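Local structure of glutamate ABC superfamily ATP binding cassette transporter, binding protein (5EYF) at residues B[22-30]-B[176-184]; B[108-119]-B[186-195]. The protein binds glutamate and, as a family 3 solute-binding protein, probably delivers it to an ABC transporter for import. All coordinates share one frame; numbering follows the deposited sequence. Where two conformers were deposited one is given.

Interaction 1. Residues B[22-30]-B[176-184]; sequences KYDTRLFGM and AILLGIADE. With GLU (glutamic acid), chain E.
Arg26 reaches Gly180 and Asp183 with its CG anti to the backbone N, running straight until a bend about the CG-CD bond (chi3 86°) turns the guanidinium onto the C-terminal part of helix 175-182. There, in the conformer described, NE donates to Gly180 O at 2.9 Å. The bond is nearly straight at 168°, lies in the carbonyl plane on a lone pair and stays close to the guanidinium plane. NH1 forms a salt bridge to Asp183 OD2 at 2.8 Å, from the edge, with the carboxylate plane steeply turned. Glu184 folds back at chi2 and stacks its carboxylate over one guanidinium face, the planes 17° apart. Its OE1 is 3.8 Å from Arg26 NE, a long contact of charges alone. Leu27 CD2 lies over the opposite face, so a side chain lies over each face, both offset toward the rim. The acceptor Gly180 O and two carboxylates probably stabilise its charge. Gly180 has no side chain, and Arg26 O lies where one would point, which lets the loop sit close to the helix. Leu27 CD1 rests 3.8 Å from Gly180 CA. Further back along the helix, Ala176 CB meets the Phe28 ring at its edge, 3.5 Å from CE2. Thr25 CG2 packs against Ile177 CG1. Water 1 donates to both Arg26 O and Ile177 O, bridging the two backbones. Lys22 and Ile177 both meet the bound glutamate. Lys22 NZ donates to its OE1 at 2.9 Å and is also hydrogen-bonded to Ser67 OG, while Ile177 CD1 touches its CG. Loop and helix thus close over the ligand from two sides of the cleft, as in the ligand-bound, closed form of a two-lobed periplasmic-type binding protein.

Interaction 2. Residues B[108-119]-B[186-195]; sequences ALLVKKGSQIKS and PEYELVGGTF
Val111 and Val191 meet at about a right angle, CG2 of the first 3.6 Å from CG1 of the second. They lie on the same sheet face as Leu109 and Glu189. On the other face Leu110 CD1 touches Leu190 CD1 at 4.0 Å. It also reaches CB of Tyr188, whose side chain runs crosswise to that of Leu110. The Tyr188 ring lies obliquely beside Lys112, with CD1 3.5 Å from its CA. Lys112 and Glu187 run side by side, and a salt bridge joins NZ to OE2 at 3.3 Å, its hydrogen bond weak. Lys113 crosses Glu189 nearly perpendicularly, its CG against the carboxylate carbon. At the far end Leu109 CD2 packs on Phe195 CE2, again at about a right angle. Between the backbones, Val111 and Glu189 exchange two hydrogen bonds, and Lys113 N donates to Glu187 O. Water 2 donates to Val191 O and Gly193 O where the strands part. Gly192 passes close to Lys118 O and Ser119, leaving no room for a side chain. Its N bonds Asp121 of the second subunit. The pairing is an antiparallel strand pair within the mixed sheet of one lobe, whose end near Gly192 borders the second subunit.

In the fold
From the N terminus, the chain first lays down 22-30, in the lobe that holds the parallel sheet of strands 16-21, 59-64 and 81-82. It then passes into the other lobe through strand 103-112, where 108-119 begins interaction 2. After further strands and helices of this lobe, helix 175-182 closes the long loop of interaction 1. Strand 188-191 follows directly and closes interaction 2. The segments alternate, so the two loops cross. Interaction 1 ties lobe to lobe across the cleft; interaction 2 joins strands inside one lobe. They also touch: Leu178 of the helix packs on Ala108 and Leu110, and Leu179 on Leu190, seating the helix on the strand pair.

Interaction 1. Residues B[22-30]-B[176-184]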
ATOM      1  N   LYS B  22      19.062  -4.438   7.501  1.00 21.08           N
ATOM      2  CA  LYS B  22      18.959  -5.671   8.257  1.00 21.90           C
ATOM      3  C   LYS B  22      20.032  -6.649   7.803  1.00 23.03           C
ATOM      4  O   LYS B  22      20.453  -6.647   6.637  1.00 22.11           O
ATOM      5  CB  LYS B  22      17.572  -6.300   8.088  1.00 21.51           C
ATOM      6  CG  LYS B  22      16.391  -5.377   8.469  1.00 21.81           C
ATOM      7  CD  LYS B  22      16.559  -4.764   9.850  1.00 22.28           C
ATOM      8  CE  LYS B  22      15.276  -4.082  10.362  1.00 23.11           C
ATOM      9  NZ  LYS B  22      14.195  -5.012  10.808  1.00 24.34           N
ATOM     10  N   TYR B  23      20.479  -7.491   8.742  1.00 23.43           N
ATOM     11  CA  TYR B  23      21.371  -8.598   8.418  1.00 25.25           C
ATOM     12  C   TYR B  23      20.687  -9.950   8.536  1.00 26.43           C
ATOM     13  O   TYR B  23      21.316 -10.978   8.250  1.00 28.74           O
ATOM     14  CB  TYR B  23      22.627  -8.602   9.318  1.00 26.24           C
ATOM     15  CG  TYR B  23      23.754  -7.665   8.898  1.00 28.88           C
ATOM     16  CD1 TYR B  23      23.516  -6.532   8.128  1.00 29.74           C
ATOM     17  CD2 TYR B  23      25.065  -7.926   9.276  1.00 29.41           C
ATOM     18  CE1 TYR B  23      24.560  -5.669   7.750  1.00 30.61           C
ATOM     19  CE2 TYR B  23      26.107  -7.080   8.900  1.00 31.24           C
ATOM     20  CZ  TYR B  23      25.856  -5.958   8.149  1.00 31.77           C
ATOM     21  OH  TYR B  23      26.927  -5.149   7.805  1.00 33.99           O
ATOM     22  N   ASP B  24      19.420  -9.979   8.945  1.00 26.82           N
ATOM     23  CA  ASP B  24      18.742 -11.216   9.295  1.00 27.68           C
ATOM     24  C   ASP B  24      17.438 -11.401   8.533  1.00 26.69           C
ATOM     25  O   ASP B  24      16.634 -12.269   8.898  1.00 27.46           O
ATOM     26  CB  ASP B  24      18.467 -11.267  10.809  1.00 28.67           C
ATOM     27  CG  ASP B  24      17.296 -10.356  11.225  1.00 30.20           C
ATOM     28  OD1 ASP B  24      17.082  -9.275  10.594  1.00 29.87           O
ATOM     29  OD2 ASP B  24      16.599 -10.742  12.186  1.00 32.00           O
ATOM     30  N   THR B  25      17.178 -10.608   7.505  1.00 24.65           N
ATOM     31  CA  THR B  25      15.857 -10.626   6.877  1.00 23.42           C
ATOM     32  C   THR B  25      16.010 -11.116   5.439  1.00 24.18           C
ATOM     33  O   THR B  25      16.346 -10.331   4.548  1.00 23.38           O
ATOM     34  CB  THR B  25      15.240  -9.228   6.920  1.00 22.82           C
ATOM     35  OG1 THR B  25      15.159  -8.785   8.291  1.00 21.91           O
ATOM     36  CG2 THR B  25      13.843  -9.247   6.295  1.00 23.45           C
ATOM     37  N   ARG B  26      15.764 -12.409   5.212  0.61 26.64           N
ATOM     38  CA  ARG B  26      15.907 -12.953   3.863  0.61 28.21           C
ATOM     39  C   ARG B  26      14.984 -12.219   2.899  0.61 27.91           C
ATOM     40  O   ARG B  26      13.827 -11.944   3.224  0.61 28.06           O
ATOM     41  CB  ARG B  26      15.594 -14.450   3.823  0.61 30.78           C
ATOM     42  CG  ARG B  26      16.066 -15.122   2.526  0.61 34.77           C
ATOM     43  CD  ARG B  26      15.750 -16.625   2.454  0.61 39.00           C
ATOM     44  NE  ARG B  26      14.405 -16.858   1.934  0.61 42.60           N
ATOM     45  CZ  ARG B  26      14.105 -17.001   0.645  0.61 44.75           C
ATOM     46  NH1 ARG B  26      12.846 -17.180   0.275  0.61 45.28           N
ATOM     47  NH2 ARG B  26      15.057 -16.962  -0.274  0.61 45.55           N
ATOM     48  N   LEU B  27      15.515 -11.931   1.708  1.00 26.31           N
ATOM     49  CA  LEU B  27      14.888 -11.198   0.591  1.00 22.34           C
ATOM     50  C   LEU B  27      15.088  -9.691   0.699  1.00 20.33           C
ATOM     51  O   LEU B  27      14.887  -8.978  -0.298  1.00 20.51           O
ATOM     52  CB  LEU B  27      13.393 -11.503   0.402  1.00 24.09           C
ATOM     53  CG  LEU B  27      13.040 -12.991   0.275  1.00 26.69           C
ATOM     54  CD1 LEU B  27      11.527 -13.174   0.067  1.00 27.52           C
ATOM     55  CD2 LEU B  27      13.841 -13.585  -0.870  1.00 27.11           C
ATOM     56  N   PHE B  28      15.464  -9.187   1.883  1.00 19.79           N
ATOM     57  CA  PHE B  28      15.637  -7.744   2.061  1.00 18.50           C
ATOM     58  C   PHE B  28      17.048  -7.361   2.476  1.00 19.46           C
ATOM     59  O   PHE B  28      17.674  -6.536   1.804  1.00 19.64           O
ATOM     60  CB  PHE B  28      14.614  -7.192   3.058  1.00 18.34           C
ATOM     61  CG  PHE B  28      13.234  -7.170   2.509  1.00 19.17           C
ATOM     62  CD1 PHE B  28      12.818  -6.114   1.698  1.00 19.71           C
ATOM     63  CD2 PHE B  28      12.376  -8.232   2.736  1.00 20.26           C
ATOM     64  CE1 PHE B  28      11.528  -6.101   1.166  1.00 19.44           C
ATOM     65  CE2 PHE B  28      11.092  -8.225   2.207  1.00 19.24           C
ATOM     66  CZ  PHE B  28      10.678  -7.140   1.416  1.00 20.73           C
ATOM     67  N   GLY B  29      17.559  -7.920   3.571  1.00 21.08           N
ATOM     68  CA  GLY B  29      18.919  -7.667   3.994  1.00 22.92           C
ATOM     69  C   GLY B  29      19.326  -8.836   4.838  1.00 25.08           C
ATOM     70  O   GLY B  29      18.874  -8.958   5.977  1.00 25.06           O
HETATM   71  N   MSE B  30      20.205  -9.662   4.295  0.70 26.23           N
HETATM   72  CA  MSE B  30      20.618 -10.897   4.934  0.70 28.94           C
HETATM   73  C   MSE B  30      22.107 -11.080   4.750  0.70 28.54           C
HETATM   74  O   MSE B  30      22.578 -11.065   3.625  0.70 29.48           O
HETATM   75  CB  MSE B  30      19.875 -12.064   4.311  0.70 34.46           C
HETATM   76  CG  MSE B  30      20.585 -13.372   4.441  0.70 41.53           C
HETATM   77 SE   MSE B  30      19.446 -14.497   5.466  0.70 49.59          SE
HETATM   78  CE  MSE B  30      19.695 -13.676   7.194  0.70 48.57           C
ATOM     79  N   ALA B 176       5.944  -9.999   3.309  1.00 22.04           N
ATOM     80  CA  ALA B 176       7.136 -10.257   2.496  1.00 22.46           C
ATOM     81  C   ALA B 176       8.248 -10.878   3.323  1.00 22.86           C
ATOM     82  O   ALA B 176       9.072 -11.632   2.787  1.00 25.22           O
ATOM     83  CB  ALA B 176       7.657  -8.974   1.850  1.00 23.21           C
ATOM     84  N   ILE B 177       8.300 -10.544   4.612  1.00 22.76           N
ATOM     85  CA  ILE B 177       9.286 -11.137   5.502  1.00 23.37           C
ATOM     86  C   ILE B 177       8.916 -12.577   5.810  1.00 24.51           C
ATOM     87  O   ILE B 177       9.775 -13.467   5.779  1.00 26.55           O
ATOM     88  CB  ILE B 177       9.414 -10.300   6.781  1.00 23.72           C
ATOM     89  CG1 ILE B 177       9.894  -8.882   6.413  1.00 23.86           C
ATOM     90  CG2 ILE B 177      10.346 -11.001   7.791  1.00 23.51           C
ATOM     91  CD1 ILE B 177       9.891  -7.894   7.560  1.00 25.20           C
ATOM     92  N   LEU B 178       7.627 -12.829   6.073  1.00 23.31           N
ATOM     93  CA  LEU B 178       7.169 -14.189   6.348  1.00 23.99           C
ATOM     94  C   LEU B 178       7.386 -15.086   5.146  1.00 28.61           C
ATOM     95  O   LEU B 178       7.674 -16.275   5.304  1.00 29.63           O
ATOM     96  CB  LEU B 178       5.692 -14.187   6.721  1.00 22.91           C
ATOM     97  CG  LEU B 178       5.385 -13.599   8.086  1.00 21.24           C
ATOM     98  CD1 LEU B 178       3.879 -13.550   8.293  1.00 21.99           C
ATOM     99  CD2 LEU B 178       6.052 -14.401   9.171  1.00 20.91           C
ATOM    100  N   LEU B 179       7.225 -14.541   3.936  1.00 31.80           N
ATOM    101  CA  LEU B 179       7.564 -15.307   2.740  1.00 36.62           C
ATOM    102  C   LEU B 179       9.013 -15.760   2.769  1.00 36.45           C
ATOM    103  O   LEU B 179       9.314 -16.895   2.394  1.00 35.79           O
ATOM    104  CB  LEU B 179       7.296 -14.483   1.483  1.00 40.79           C
ATOM    105  CG  LEU B 179       5.859 -14.473   0.954  1.00 43.61           C
ATOM    106  CD1 LEU B 179       5.797 -13.657  -0.319  1.00 45.37           C
ATOM    107  CD2 LEU B 179       5.345 -15.880   0.716  1.00 44.47           C
ATOM    108  N   GLY B 180       9.931 -14.872   3.173  1.00 36.40           N
ATOM    109  CA  GLY B 180      11.327 -15.258   3.292  1.00 35.53           C
ATOM    110  C   GLY B 180      11.524 -16.420   4.236  1.00 36.44           C
ATOM    111  O   GLY B 180      12.476 -17.197   4.090  1.00 38.68           O
ATOM    112  N   ILE B 181      10.613 -16.575   5.189  1.00 36.37           N
ATOM    113  CA  ILE B 181      10.649 -17.688   6.126  1.00 36.32           C
ATOM    114  C   ILE B 181       9.895 -18.902   5.590  1.00 36.25           C
ATOM    115  O   ILE B 181      10.321 -20.039   5.790  1.00 40.10           O
ATOM    116  CB  ILE B 181      10.090 -17.226   7.485  1.00 35.98           C
ATOM    117  CG1 ILE B 181      10.890 -16.038   8.017  1.00 36.99           C
ATOM    118  CG2 ILE B 181      10.075 -18.397   8.472  1.00 35.21           C
ATOM    119  CD1 ILE B 181      10.182 -15.258   9.107  1.00 38.87           C
ATOM    120  N   ALA B 182       8.761 -18.704   4.915  1.00 37.13           N
ATOM    121  CA  ALA B 182       7.973 -19.851   4.465  1.00 38.74           C
ATOM    122  C   ALA B 182       8.639 -20.572   3.301  1.00 41.94           C
ATOM    123  O   ALA B 182       8.470 -21.789   3.149  1.00 41.59           O
ATOM    124  CB  ALA B 182       6.566 -19.417   4.062  1.00 38.80           C
ATOM    125  N   ASP B 183       9.376 -19.846   2.459  0.81 45.08           N
ATOM    126  CA  ASP B 183      10.168 -20.519   1.433  0.81 49.03           C
ATOM    127  C   ASP B 183      11.174 -21.475   2.064  0.81 50.48           C
ATOM    128  O   ASP B 183      11.450 -22.549   1.519  0.81 51.65           O
ATOM    129  CB  ASP B 183      10.884 -19.493   0.551  0.81 51.91           C
ATOM    130  CG  ASP B 183       9.940 -18.728  -0.376  0.81 53.77           C
ATOM    131  OD1 ASP B 183       8.803 -19.194  -0.631  0.81 54.33           O
ATOM    132  OD2 ASP B 183      10.349 -17.655  -0.872  0.81 54.26           O
ATOM    133  N   GLU B 184      11.728 -21.112   3.222  0.88 50.74           N
ATOM    134  CA  GLU B 184      12.678 -21.997   3.880  0.88 51.49           C
ATOM    135  C   GLU B 184      12.009 -23.162   4.600  0.88 49.20           C
ATOM    136  O   GLU B 184      12.696 -24.126   4.945  0.88 48.15           O
ATOM    137  CB  GLU B 184      13.526 -21.223   4.888  0.88 54.62           C
ATOM    138  CG  GLU B 184      14.269 -20.052   4.312  0.88 57.26           C
ATOM    139  CD  GLU B 184      15.209 -20.444   3.193  0.88 58.86           C
ATOM    140  OE1 GLU B 184      14.737 -20.625   2.050  0.88 59.30           O
ATOM    141  OE2 GLU B 184      16.421 -20.574   3.459  0.88 59.71           O
TER
HETATM  142  N   GLU E 301       7.763  -3.040   8.511  1.00 19.56           N
HETATM  143  CA  GLU E 301       7.452  -3.190   9.942  1.00 20.28           C
HETATM  144  C   GLU E 301       8.061  -2.047  10.741  1.00 21.40           C
HETATM  145  O   GLU E 301       8.741  -1.172  10.188  1.00 19.80           O
HETATM  146  CB  GLU E 301       7.931  -4.548  10.491  1.00 21.92           C
HETATM  147  CG  GLU E 301       9.355  -4.938  10.094  1.00 22.94           C
HETATM  148  CD  GLU E 301      10.450  -4.154  10.811  1.00 24.08           C
HETATM  149  OE1 GLU E 301      11.524  -4.006  10.218  1.00 23.07           O
HETATM  150  OE2 GLU E 301      10.287  -3.757  11.988  1.00 25.23           O
HETATM  151  OXT GLU E 301       7.868  -1.958  11.970  1.00 25.38           O
HETATM  152  O   HOH W   1      12.694 -12.939   5.737  1.00 33.10           O

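Interaction 2. Residues B[108-119]-B[186-195]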
ATOM      1  N   ALA B 108       0.860  -9.878   8.276  1.00 15.27           N
ATOM      2  CA  ALA B 108       0.217 -11.155   7.983  1.00 16.09           C
ATOM      3  C   ALA B 108       0.549 -12.161   9.070  1.00 15.55           C
ATOM      4  O   ALA B 108       1.280 -11.865  10.018  1.00 15.50           O
ATOM      5  CB  ALA B 108       0.635 -11.723   6.613  1.00 16.40           C
ATOM      6  N   LEU B 109      -0.014 -13.358   8.918  1.00 15.39           N
ATOM      7  CA  LEU B 109       0.141 -14.456   9.867  1.00 14.88           C
ATOM      8  C   LEU B 109       0.785 -15.653   9.198  1.00 15.92           C
ATOM      9  O   LEU B 109       0.409 -16.027   8.091  1.00 19.33           O
ATOM     10  CB  LEU B 109      -1.193 -14.943  10.405  1.00 16.14           C
ATOM     11  CG  LEU B 109      -2.048 -13.973  11.204  1.00 16.59           C
ATOM     12  CD1 LEU B 109      -3.311 -14.669  11.718  1.00 18.04           C
ATOM     13  CD2 LEU B 109      -1.268 -13.346  12.356  1.00 17.52           C
ATOM     14  N   LEU B 110       1.706 -16.294   9.913  1.00 16.55           N
ATOM     15  CA  LEU B 110       2.292 -17.562   9.507  1.00 17.89           C
ATOM     16  C   LEU B 110       1.901 -18.620  10.535  1.00 18.59           C
ATOM     17  O   LEU B 110       2.049 -18.392  11.740  1.00 18.33           O
ATOM     18  CB  LEU B 110       3.824 -17.434   9.434  1.00 19.15           C
ATOM     19  CG  LEU B 110       4.641 -18.640   8.955  1.00 20.64           C
ATOM     20  CD1 LEU B 110       4.639 -18.650   7.447  1.00 21.37           C
ATOM     21  CD2 LEU B 110       6.083 -18.620   9.494  1.00 22.22           C
ATOM     22  N   VAL B 111       1.375 -19.754  10.061  1.00 19.14           N
ATOM     23  CA  VAL B 111       0.951 -20.858  10.916  1.00 19.27           C
ATOM     24  C   VAL B 111       1.454 -22.162  10.312  1.00 22.10           C
ATOM     25  O   VAL B 111       1.819 -22.226   9.137  1.00 22.22           O
ATOM     26  CB  VAL B 111      -0.599 -20.901  11.081  1.00 20.07           C
ATOM     27  CG1 VAL B 111      -1.118 -19.616  11.722  1.00 20.33           C
ATOM     28  CG2 VAL B 111      -1.277 -21.115   9.741  1.00 21.89           C
ATOM     29  N   LYS B 112       1.475 -23.215  11.132  1.00 22.45           N
ATOM     30  CA  LYS B 112       1.679 -24.553  10.598  1.00 25.65           C
ATOM     31  C   LYS B 112       0.489 -24.939   9.719  1.00 25.62           C
ATOM     32  O   LYS B 112      -0.668 -24.742  10.099  1.00 24.07           O
ATOM     33  CB  LYS B 112       1.834 -25.554  11.742  1.00 29.03           C
ATOM     34  CG  LYS B 112       2.132 -26.982  11.317  1.00 34.28           C
ATOM     35  CD  LYS B 112       2.215 -27.881  12.545  1.00 38.46           C
ATOM     36  CE  LYS B 112       2.007 -29.341  12.188  1.00 41.71           C
ATOM     37  NZ  LYS B 112       3.298 -30.021  11.932  1.00 43.74           N
ATOM     38  N   LYS B 113       0.769 -25.517   8.553  1.00 27.50           N
ATOM     39  CA  LYS B 113      -0.311 -26.048   7.720  1.00 29.65           C
ATOM     40  C   LYS B 113      -1.249 -26.943   8.517  1.00 30.55           C
ATOM     41  O   LYS B 113      -0.815 -27.796   9.299  1.00 29.28           O
ATOM     42  CB  LYS B 113       0.245 -26.829   6.537  1.00 31.04           C
ATOM     43  CG  LYS B 113       0.805 -25.943   5.485  1.00 32.43           C
ATOM     44  CD  LYS B 113       1.540 -26.725   4.435  1.00 34.60           C
ATOM     45  CE  LYS B 113       2.184 -25.757   3.458  1.00 35.86           C
ATOM     46  NZ  LYS B 113       2.551 -26.428   2.192  1.00 37.43           N
ATOM     47  N   GLY B 114      -2.547 -26.733   8.306  1.00 30.82           N
ATOM     48  CA  GLY B 114      -3.562 -27.459   9.018  1.00 31.14           C
ATOM     49  C   GLY B 114      -4.069 -26.759  10.253  1.00 30.22           C
ATOM     50  O   GLY B 114      -5.032 -27.248  10.865  1.00 31.72           O
ATOM     51  N   SER B 115      -3.434 -25.645  10.652  1.00 26.71           N
ATOM     52  CA  SER B 115      -3.916 -24.868  11.783  1.00 26.00           C
ATOM     53  C   SER B 115      -5.389 -24.527  11.617  1.00 26.42           C
ATOM     54  O   SER B 115      -5.882 -24.315  10.507  1.00 27.79           O
ATOM     55  CB  SER B 115      -3.114 -23.570  11.914  1.00 24.17           C
ATOM     56  OG  SER B 115      -3.567 -22.825  13.014  1.00 26.56           O
ATOM     57  N   GLN B 116      -6.091 -24.444  12.748  1.00 27.65           N
ATOM     58  CA  GLN B 116      -7.446 -23.909  12.754  1.00 28.81           C
ATOM     59  C   GLN B 116      -7.468 -22.401  12.502  1.00 30.02           C
ATOM     60  O   GLN B 116      -8.499 -21.872  12.070  1.00 32.43           O
ATOM     61  CB  GLN B 116      -8.103 -24.270  14.095  1.00 30.49           C
ATOM     62  CG  GLN B 116      -9.586 -23.938  14.263  1.00 31.51           C
ATOM     63  CD  GLN B 116     -10.493 -24.627  13.259  1.00 34.25           C
ATOM     64  OE1 GLN B 116     -11.498 -24.055  12.848  1.00 36.69           O
ATOM     65  NE2 GLN B 116     -10.147 -25.849  12.861  1.00 33.26           N
ATOM     66  N   ILE B 117      -6.352 -21.710  12.730  1.00 28.27           N
ATOM     67  CA  ILE B 117      -6.245 -20.261  12.541  1.00 26.60           C
ATOM     68  C   ILE B 117      -6.133 -19.962  11.047  1.00 28.66           C
ATOM     69  O   ILE B 117      -5.183 -20.398  10.390  1.00 28.65           O
ATOM     70  CB  ILE B 117      -5.033 -19.710  13.317  1.00 25.18           C
ATOM     71  CG1 ILE B 117      -5.280 -19.859  14.826  1.00 25.08           C
ATOM     72  CG2 ILE B 117      -4.717 -18.255  12.938  1.00 24.08           C
ATOM     73  CD1 ILE B 117      -4.057 -19.604  15.682  1.00 24.85           C
ATOM     74  N   LYS B 118      -7.100 -19.207  10.505  1.00 29.85           N
ATOM     75  CA  LYS B 118      -7.139 -18.897   9.080  1.00 31.28           C
ATOM     76  C   LYS B 118      -6.948 -17.423   8.769  1.00 29.51           C
ATOM     77  O   LYS B 118      -6.790 -17.066   7.591  1.00 29.87           O
ATOM     78  CB  LYS B 118      -8.476 -19.318   8.461  1.00 35.18           C
ATOM     79  CG  LYS B 118      -8.972 -20.694   8.840  1.00 38.54           C
ATOM     80  CD  LYS B 118     -10.476 -20.695   8.628  1.00 41.43           C
ATOM     81  CE  LYS B 118     -11.074 -22.090   8.664  1.00 42.93           C
ATOM     82  NZ  LYS B 118     -12.446 -22.088   8.064  1.00 43.12           N
ATOM     83  N   SER B 119      -6.998 -16.565   9.773  1.00 26.58           N
ATOM     84  CA  SER B 119      -6.860 -15.136   9.570  1.00 26.56           C
ATOM     85  C   SER B 119      -6.747 -14.487  10.935  1.00 25.66           C
ATOM     86  O   SER B 119      -6.895 -15.137  11.978  1.00 23.37           O
ATOM     87  CB  SER B 119      -8.049 -14.551   8.813  1.00 28.32           C
ATOM     88  OG  SER B 119      -9.136 -14.329   9.700  1.00 27.72           O
ATOM     89  N   PRO B 186       8.640 -25.538   4.479  1.00 47.91           N
ATOM     90  CA  PRO B 186       7.390 -25.892   3.783  1.00 47.69           C
ATOM     91  C   PRO B 186       6.262 -26.403   4.681  1.00 45.38           C
ATOM     92  O   PRO B 186       5.136 -26.535   4.190  1.00 46.82           O
ATOM     93  CB  PRO B 186       7.839 -26.977   2.795  1.00 49.04           C
ATOM     94  CG  PRO B 186       9.118 -27.507   3.355  1.00 49.52           C
ATOM     95  CD  PRO B 186       9.782 -26.347   4.021  1.00 49.29           C
ATOM     96  N   GLU B 187       6.508 -26.693   5.957  0.92 40.89           N
ATOM     97  CA  GLU B 187       5.419 -27.092   6.839  0.92 38.83           C
ATOM     98  C   GLU B 187       4.543 -25.920   7.261  0.92 33.93           C
ATOM     99  O   GLU B 187       3.549 -26.139   7.968  0.92 33.44           O
ATOM    100  CB  GLU B 187       5.969 -27.774   8.096  0.92 42.22           C
ATOM    101  CG  GLU B 187       6.474 -29.183   7.898  0.92 47.29           C
ATOM    102  CD  GLU B 187       6.873 -29.817   9.216  0.92 51.43           C
ATOM    103  OE1 GLU B 187       8.027 -30.279   9.331  0.92 52.34           O
ATOM    104  OE2 GLU B 187       6.028 -29.833  10.142  0.92 53.13           O
ATOM    105  N   TYR B 188       4.904 -24.697   6.871  1.00 30.56           N
ATOM    106  CA  TYR B 188       4.263 -23.474   7.338  1.00 28.63           C
ATOM    107  C   TYR B 188       3.781 -22.661   6.147  1.00 29.03           C
ATOM    108  O   TYR B 188       4.369 -22.720   5.066  1.00 29.39           O
ATOM    109  CB  TYR B 188       5.229 -22.653   8.189  1.00 27.01           C
ATOM    110  CG  TYR B 188       5.653 -23.452   9.382  1.00 26.76           C
ATOM    111  CD1 TYR B 188       4.956 -23.355  10.574  1.00 28.39           C
ATOM    112  CD2 TYR B 188       6.711 -24.347   9.308  1.00 28.49           C
ATOM    113  CE1 TYR B 188       5.302 -24.100  11.657  1.00 28.27           C
ATOM    114  CE2 TYR B 188       7.053 -25.104  10.382  1.00 29.29           C
ATOM    115  CZ  TYR B 188       6.341 -24.976  11.556  1.00 31.06           C
ATOM    116  OH  TYR B 188       6.685 -25.728  12.637  1.00 34.36           O
ATOM    117  N   GLU B 189       2.703 -21.902   6.352  1.00 26.37           N
ATOM    118  CA  GLU B 189       2.149 -21.104   5.264  1.00 26.18           C
ATOM    119  C   GLU B 189       1.590 -19.801   5.815  1.00 24.45           C
ATOM    120  O   GLU B 189       1.198 -19.705   6.990  1.00 24.44           O
ATOM    121  CB  GLU B 189       1.057 -21.870   4.487  1.00 26.74           C
ATOM    122  CG  GLU B 189      -0.197 -22.207   5.285  1.00 28.69           C
ATOM    123  CD  GLU B 189      -1.182 -23.074   4.497  1.00 29.53           C
ATOM    124  OE1 GLU B 189      -0.972 -23.241   3.282  1.00 31.93           O
ATOM    125  OE2 GLU B 189      -2.156 -23.597   5.088  1.00 31.32           O
ATOM    126  N   LEU B 190       1.530 -18.799   4.939  1.00 23.84           N
ATOM    127  CA  LEU B 190       0.784 -17.579   5.245  1.00 24.98           C
ATOM    128  C   LEU B 190      -0.709 -17.855   5.123  1.00 24.74           C
ATOM    129  O   LEU B 190      -1.145 -18.615   4.251  1.00 26.69           O
ATOM    130  CB  LEU B 190       1.179 -16.418   4.306  1.00 26.73           C
ATOM    131  CG  LEU B 190       2.483 -15.645   4.557  1.00 29.92           C
ATOM    132  CD1 LEU B 190       3.686 -16.537   4.236  1.00 32.12           C
ATOM    133  CD2 LEU B 190       2.549 -14.383   3.724  1.00 31.69           C
ATOM    134  N   VAL B 191      -1.492 -17.283   6.035  1.00 24.78           N
ATOM    135  CA  VAL B 191      -2.941 -17.464   6.014  1.00 25.34           C
ATOM    136  C   VAL B 191      -3.599 -16.121   6.249  1.00 26.87           C
ATOM    137  O   VAL B 191      -3.131 -15.314   7.067  1.00 27.00           O
ATOM    138  CB  VAL B 191      -3.449 -18.483   7.069  1.00 26.10           C
ATOM    139  CG1 VAL B 191      -2.889 -19.873   6.807  1.00 26.13           C
ATOM    140  CG2 VAL B 191      -3.118 -18.044   8.497  1.00 25.68           C
ATOM    141  N   GLY B 192      -4.707 -15.901   5.546  1.00 26.76           N
ATOM    142  CA  GLY B 192      -5.566 -14.760   5.784  1.00 26.41           C
ATOM    143  C   GLY B 192      -5.161 -13.469   5.115  1.00 25.71           C
ATOM    144  O   GLY B 192      -5.690 -12.413   5.490  1.00 26.37           O
ATOM    145  N   GLY B 193      -4.245 -13.495   4.148  1.00 24.54           N
ATOM    146  CA  GLY B 193      -3.970 -12.207   3.496  1.00 23.29           C
ATOM    147  C   GLY B 193      -3.235 -11.241   4.419  1.00 22.78           C
ATOM    148  O   GLY B 193      -2.431 -11.655   5.271  1.00 24.20           O
ATOM    149  N   THR B 194      -3.516  -9.937   4.266  1.00 20.44           N
ATOM    150  CA  THR B 194      -2.874  -8.932   5.112  1.00 18.93           C
ATOM    151  C   THR B 194      -3.933  -8.152   5.869  1.00 17.22           C
ATOM    152  O   THR B 194      -5.051  -7.966   5.382  1.00 19.39           O
ATOM    153  CB  THR B 194      -1.973  -7.941   4.306  1.00 18.52           C
ATOM    154  OG1 THR B 194      -2.738  -7.265   3.310  1.00 20.15           O
ATOM    155  CG2 THR B 194      -0.780  -8.667   3.659  1.00 18.18           C
ATOM    156  N   PHE B 195      -3.586  -7.677   7.063  1.00 15.72           N
ATOM    157  CA  PHE B 195      -4.545  -6.899   7.838  1.00 16.12           C
ATOM    158  C   PHE B 195      -4.015  -5.515   8.198  1.00 14.50           C
ATOM    159  O   PHE B 195      -4.678  -4.780   8.945  1.00 15.28           O
ATOM    160  CB  PHE B 195      -5.015  -7.668   9.097  1.00 16.01           C
ATOM    161  CG  PHE B 195      -3.904  -8.152  10.003  1.00 15.58           C
ATOM    162  CD1 PHE B 195      -3.449  -7.360  11.053  1.00 15.80           C
ATOM    163  CD2 PHE B 195      -3.321  -9.397   9.802  1.00 16.43           C
ATOM    164  CE1 PHE B 195      -2.404  -7.825  11.901  1.00 15.23           C
ATOM    165  CE2 PHE B 195      -2.300  -9.865  10.633  1.00 15.86           C
ATOM    166  CZ  PHE B 195      -1.835  -9.083  11.670  1.00 15.44           C
TER
HETATM  167  O   HOH W   2      -2.757 -12.707   7.703  1.00 21.55           O